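Local atomic coordinates of B-agarase (Saccharophagus degradans, PDB entry 4BQ2), a protein that hydrolyses beta-linkages of agarose as a family 50 exo-beta-agarase, probably releasing short products from chain ends. Residues A[96-101]-A[152-157]; A[85-90]-A[170-175]. One frame throughout, in Å; residues are numbered along the deposited sequence.

Interaction 1: A[96-101]-A[152-157]; sequences AVFTRS and FVWMWG
A classic beta bulge interrupts the antiparallel pairing of strand 97-101 with segment 152-157, in the carbohydrate-binding-module-like domain of this agarase: Met155 and Trp156 both face Thr99. The backbone bonds give the evidence. Thr99 N donates to Trp156 O at 2.8 Å, while Thr99 O accepts Met155 N at 3.2 Å and, more weakly, Trp156 N. Beyond the bulge regular pairing resumes, Ser101 and Val153 exchanging two N-H...O bonds.

The chain turns a corner at Trp156, next to the bulge, and the side chains divide between two faces. On one face the extended chain of Arg100 runs past Phe152 CB, and its NH1 donates to Phe152 O at 3.0 Å; this oxygen lies in the guanidinium plane, although the donor is tilted 29° from the carbonyl plane. The guanidinium presents a face to Trp154 CE3 while NE sits at the edge of that indole, with the two planes 70° apart, so this is no parallel stack. At the rim of the same indole, Trp154 CH2 lies 3.7 Å from Phe98 CB. On the other face the Trp156 side chain lies alongside Thr99, pointing the same way. Thr99 OG1 is hydrogen-bonded to Asp89, which helps fix its rotation. Met155, bent at chi2 and chi3, sets CG against Ser101 CB. At the far end, next to the corner, Gly157 CA approaches Val97 O at 3.5 Å in a CA-H...O contact.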
# COMPACT_ATOMS: atom_id res chain seq x y z
N ALA A 96 7.65 -23.04 -1.67
CA ALA A 96 7.41 -21.99 -0.68
C ALA A 96 8.42 -20.85 -0.88
O ALA A 96 9.55 -21.12 -1.22
CB ALA A 96 7.48 -22.53 0.72
N VAL A 97 7.99 -19.60 -0.67
CA VAL A 97 8.82 -18.42 -1.00
C VAL A 97 8.65 -17.36 0.07
O VAL A 97 7.53 -17.17 0.60
CB VAL A 97 8.40 -17.68 -2.31
CG1 VAL A 97 9.58 -16.89 -2.88
CG2 VAL A 97 7.79 -18.59 -3.35
N PHE A 98 9.72 -16.63 0.36
CA PHE A 98 9.60 -15.41 1.17
C PHE A 98 10.26 -14.29 0.41
O PHE A 98 11.17 -14.54 -0.40
CB PHE A 98 10.14 -15.56 2.62
CG PHE A 98 11.66 -15.52 2.76
CD1 PHE A 98 12.41 -14.35 2.47
CD2 PHE A 98 12.35 -16.62 3.25
CE1 PHE A 98 13.80 -14.33 2.62
CE2 PHE A 98 13.73 -16.60 3.42
CZ PHE A 98 14.45 -15.46 3.10
N THR A 99 9.78 -13.07 0.66
CA THR A 99 10.30 -11.88 -0.01
C THR A 99 10.75 -10.87 1.04
O THR A 99 9.98 -10.49 1.93
CB THR A 99 9.20 -11.20 -0.89
OG1 THR A 99 8.68 -12.14 -1.84
CG2 THR A 99 9.77 -10.00 -1.67
N ARG A 100 11.99 -10.42 0.92
CA ARG A 100 12.46 -9.28 1.72
C ARG A 100 12.99 -8.29 0.72
O ARG A 100 13.22 -8.62 -0.42
CB ARG A 100 13.56 -9.69 2.71
CG ARG A 100 13.10 -10.61 3.84
CD ARG A 100 14.13 -10.63 4.99
NE ARG A 100 13.66 -11.48 6.09
CZ ARG A 100 13.43 -11.08 7.35
NH1 ARG A 100 13.66 -9.82 7.73
NH2 ARG A 100 12.98 -11.98 8.24
N SER A 101 13.18 -7.06 1.16
CA SER A 101 13.66 -6.04 0.26
C SER A 101 14.35 -4.95 1.06
O SER A 101 14.07 -4.78 2.29
CB SER A 101 12.48 -5.44 -0.56
OG SER A 101 12.98 -4.45 -1.46
N PHE A 152 17.71 -7.08 5.79
CA PHE A 152 16.70 -7.01 4.72
C PHE A 152 15.34 -6.89 5.42
O PHE A 152 15.09 -7.56 6.45
CB PHE A 152 16.68 -8.27 3.85
CG PHE A 152 17.51 -8.20 2.58
CD1 PHE A 152 16.95 -7.76 1.39
CD2 PHE A 152 18.83 -8.68 2.56
CE1 PHE A 152 17.69 -7.74 0.20
CE2 PHE A 152 19.58 -8.65 1.39
CZ PHE A 152 19.01 -8.19 0.20
N VAL A 153 14.47 -6.06 4.86
CA VAL A 153 13.22 -5.77 5.55
C VAL A 153 12.18 -6.79 5.17
O VAL A 153 12.06 -7.14 3.99
CB VAL A 153 12.71 -4.38 5.14
CG1 VAL A 153 11.38 -4.02 5.78
CG2 VAL A 153 13.76 -3.33 5.47
N TRP A 154 11.35 -7.21 6.12
CA TRP A 154 10.30 -8.17 5.80
C TRP A 154 9.23 -7.52 4.92
O TRP A 154 8.77 -6.42 5.23
CB TRP A 154 9.64 -8.69 7.08
CG TRP A 154 8.59 -9.70 6.77
CD1 TRP A 154 7.24 -9.55 6.88
CD2 TRP A 154 8.81 -11.03 6.29
NE1 TRP A 154 6.59 -10.70 6.47
CE2 TRP A 154 7.54 -11.62 6.11
CE3 TRP A 154 9.97 -11.78 5.99
CZ2 TRP A 154 7.38 -12.95 5.67
CZ3 TRP A 154 9.81 -13.11 5.53
CH2 TRP A 154 8.52 -13.68 5.38
N MET A 155 8.82 -8.23 3.87
CA MET A 155 7.77 -7.81 2.96
C MET A 155 6.56 -8.74 3.05
O MET A 155 5.45 -8.33 3.48
CB MET A 155 8.31 -7.69 1.51
CG MET A 155 9.47 -6.72 1.38
SD MET A 155 9.02 -4.99 1.70
CE MET A 155 8.39 -4.55 0.08
N TRP A 156 6.74 -10.00 2.66
CA TRP A 156 5.64 -10.98 2.72
C TRP A 156 6.18 -12.37 2.43
O TRP A 156 7.32 -12.51 1.97
CB TRP A 156 4.55 -10.66 1.67
CG TRP A 156 5.13 -10.25 0.34
CD1 TRP A 156 5.69 -11.06 -0.61
CD2 TRP A 156 5.23 -8.92 -0.16
NE1 TRP A 156 6.13 -10.31 -1.68
CE2 TRP A 156 5.87 -8.99 -1.42
CE3 TRP A 156 4.85 -7.66 0.34
CZ2 TRP A 156 6.13 -7.85 -2.19
CZ3 TRP A 156 5.13 -6.51 -0.43
CH2 TRP A 156 5.75 -6.62 -1.68
N GLY A 157 5.33 -13.37 2.65
CA GLY A 157 5.62 -14.73 2.22
C GLY A 157 5.76 -15.67 3.41
O GLY A 157 5.23 -15.42 4.51

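Interaction 2: A[85-90]-A[170-175]; sequences QFYLDV and SLSVQS
Backbone hydrogen bonds between strands 85-90 and 170-174 define a regular antiparallel register in the beta-sheet domain. Tyr87 pairs with Ser172 and Asp89 with Ser170, two N-H...O bonds to each pair; Tyr87 N to Ser172 O is 2.9 Å. Between them Leu88 and Leu171 form a non-hydrogen-bonded pair.

Apolar contacts occupy the face of Leu88 and Leu171. Leu171 CB sits over the centre of the Phe86 ring in a CH-pi contact, 3.9 Å from the centroid and 13° off the normal. With its CG beside the backbone N (chi1 -77°), Leu171 also brings CD2 to within 3.9 Å of Leu88 CD1. Val173 CG2 touches Phe86 CE1.

Polar and amide contacts fill the other face. The Gln174 amide stacks on the Tyr87 ring, the planes 18° apart and Gln174 NE2 3.6 Å from Tyr87 CG. That amide is held by its NE2 donating to Ser172 OG at 2.9 Å, with the acceptor in the amide plane. One water links Gln85 O to Gln174 N; another lies among Tyr87 O, Asp89 OD2 and the hydroxyls of Ser170 and Ser172, while Asp89 OD1 turns to Thr99 OG1 on the next strand.

The chemistry therefore differs across the sheet: hydrocarbon meets ring on the side continued by Ile184 of strand 180-191, whereas on the other serine hydroxyls, a carboxylate and a main-chain carbonyl gather round a water.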
# COMPACT_ATOMS: atom_id res chain seq x y z
N GLN A 85 16.68 -0.66 -5.20
CA GLN A 85 15.87 -1.44 -4.27
C GLN A 85 15.88 -2.88 -4.80
O GLN A 85 15.35 -3.17 -5.89
CB GLN A 85 14.43 -0.91 -4.15
CG GLN A 85 13.55 -1.84 -3.31
CD GLN A 85 12.13 -1.38 -3.15
OE1 GLN A 85 11.73 -0.35 -3.74
NE2 GLN A 85 11.33 -2.16 -2.43
N PHE A 86 16.53 -3.78 -4.06
CA PHE A 86 16.53 -5.19 -4.38
C PHE A 86 15.38 -5.90 -3.69
O PHE A 86 15.11 -5.67 -2.48
CB PHE A 86 17.85 -5.84 -3.88
CG PHE A 86 18.85 -6.08 -4.96
CD1 PHE A 86 18.43 -6.32 -6.29
CD2 PHE A 86 20.21 -6.13 -4.66
CE1 PHE A 86 19.36 -6.60 -7.29
CE2 PHE A 86 21.14 -6.39 -5.65
CZ PHE A 86 20.72 -6.61 -6.97
N TYR A 87 14.73 -6.78 -4.45
CA TYR A 87 13.81 -7.76 -3.90
C TYR A 87 14.57 -9.05 -3.77
O TYR A 87 15.16 -9.50 -4.76
CB TYR A 87 12.61 -7.93 -4.82
CG TYR A 87 11.69 -6.72 -4.82
CD1 TYR A 87 11.91 -5.66 -5.69
CD2 TYR A 87 10.63 -6.64 -3.93
CE1 TYR A 87 11.08 -4.53 -5.69
CE2 TYR A 87 9.79 -5.52 -3.91
CZ TYR A 87 10.02 -4.48 -4.79
OH TYR A 87 9.17 -3.39 -4.78
N LEU A 88 14.62 -9.61 -2.56
CA LEU A 88 15.26 -10.88 -2.34
C LEU A 88 14.13 -11.90 -2.16
O LEU A 88 13.34 -11.78 -1.22
CB LEU A 88 16.16 -10.82 -1.09
CG LEU A 88 16.59 -12.21 -0.59
CD1 LEU A 88 17.64 -12.81 -1.52
CD2 LEU A 88 17.09 -12.15 0.88
N ASP A 89 14.04 -12.86 -3.08
CA ASP A 89 13.07 -13.94 -3.01
C ASP A 89 13.85 -15.22 -2.87
O ASP A 89 14.75 -15.49 -3.65
CB ASP A 89 12.24 -14.00 -4.29
CG ASP A 89 11.29 -12.81 -4.44
OD1 ASP A 89 10.21 -12.86 -3.84
OD2 ASP A 89 11.65 -11.83 -5.14
N VAL A 90 13.50 -16.00 -1.85
CA VAL A 90 14.18 -17.25 -1.58
C VAL A 90 13.09 -18.32 -1.64
O VAL A 90 12.08 -18.21 -0.96
CB VAL A 90 14.87 -17.22 -0.19
CG1 VAL A 90 15.54 -18.55 0.11
CG2 VAL A 90 15.91 -16.10 -0.14
N SER A 170 16.92 -15.32 -5.47
CA SER A 170 16.76 -14.32 -6.50
C SER A 170 16.97 -12.92 -5.94
O SER A 170 16.47 -12.63 -4.86
CB SER A 170 15.32 -14.45 -7.04
OG SER A 170 15.04 -13.35 -7.84
N LEU A 171 17.76 -12.10 -6.63
CA LEU A 171 17.85 -10.66 -6.38
C LEU A 171 17.37 -9.92 -7.62
O LEU A 171 17.95 -10.05 -8.68
CB LEU A 171 19.28 -10.24 -6.03
CG LEU A 171 19.77 -10.56 -4.60
CD1 LEU A 171 21.26 -10.29 -4.48
CD2 LEU A 171 19.02 -9.79 -3.52
N SER A 172 16.31 -9.13 -7.48
CA SER A 172 15.73 -8.48 -8.65
C SER A 172 15.46 -7.00 -8.45
O SER A 172 15.19 -6.55 -7.33
CB SER A 172 14.43 -9.16 -9.10
OG SER A 172 13.45 -9.27 -8.06
N VAL A 173 15.47 -6.29 -9.57
CA VAL A 173 15.06 -4.90 -9.67
C VAL A 173 13.82 -4.83 -10.57
O VAL A 173 13.86 -5.30 -11.72
CB VAL A 173 16.21 -4.08 -10.23
CG1 VAL A 173 15.74 -2.74 -10.77
CG2 VAL A 173 17.30 -3.89 -9.18
N GLN A 174 12.73 -4.23 -10.06
CA GLN A 174 11.39 -4.31 -10.68
C GLN A 174 10.82 -2.93 -11.01
O GLN A 174 10.88 -2.02 -10.17
CB GLN A 174 10.45 -5.07 -9.74
CG GLN A 174 10.94 -6.48 -9.46
CD GLN A 174 10.10 -7.27 -8.47
OE1 GLN A 174 8.93 -6.96 -8.19
NE2 GLN A 174 10.71 -8.31 -7.93
N SER A 175 10.27 -2.77 -12.23
CA SER A 175 9.64 -1.54 -12.66
C SER A 175 10.43 -0.27 -12.31
O SER A 175 9.87 0.69 -11.79
CB SER A 175 8.22 -1.43 -12.08
OG SER A 175 7.40 -2.44 -12.67
O HOH W 1 13.38 -2.65 -7.65
O HOH W 2 13.83 -11.42 -6.34

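In the fold
Interaction 1 is nested along the chain within the loop closed by interaction 2, the order being 85-90, 96-101, 152-157, 170-175. Their centres are 10 Å apart. Strands 84-92 and 97-104 are consecutive and pair antiparallel, so the four segments lie side by side as 166-174, 84-92, 97-104 and 150-155. Besides the Thr99-Asp89 cross-connection, Ser101 OG to Phe86 O (2.7 Å) is a probable hydrogen bond between the contacts, and Phe152 CE1 packs on Leu88 CB. Gln85 and Val153 also meet the 664-669 region, through His669 and His664 respectively, placing this side of the carbohydrate-binding-module-like domain against a later part of the chain.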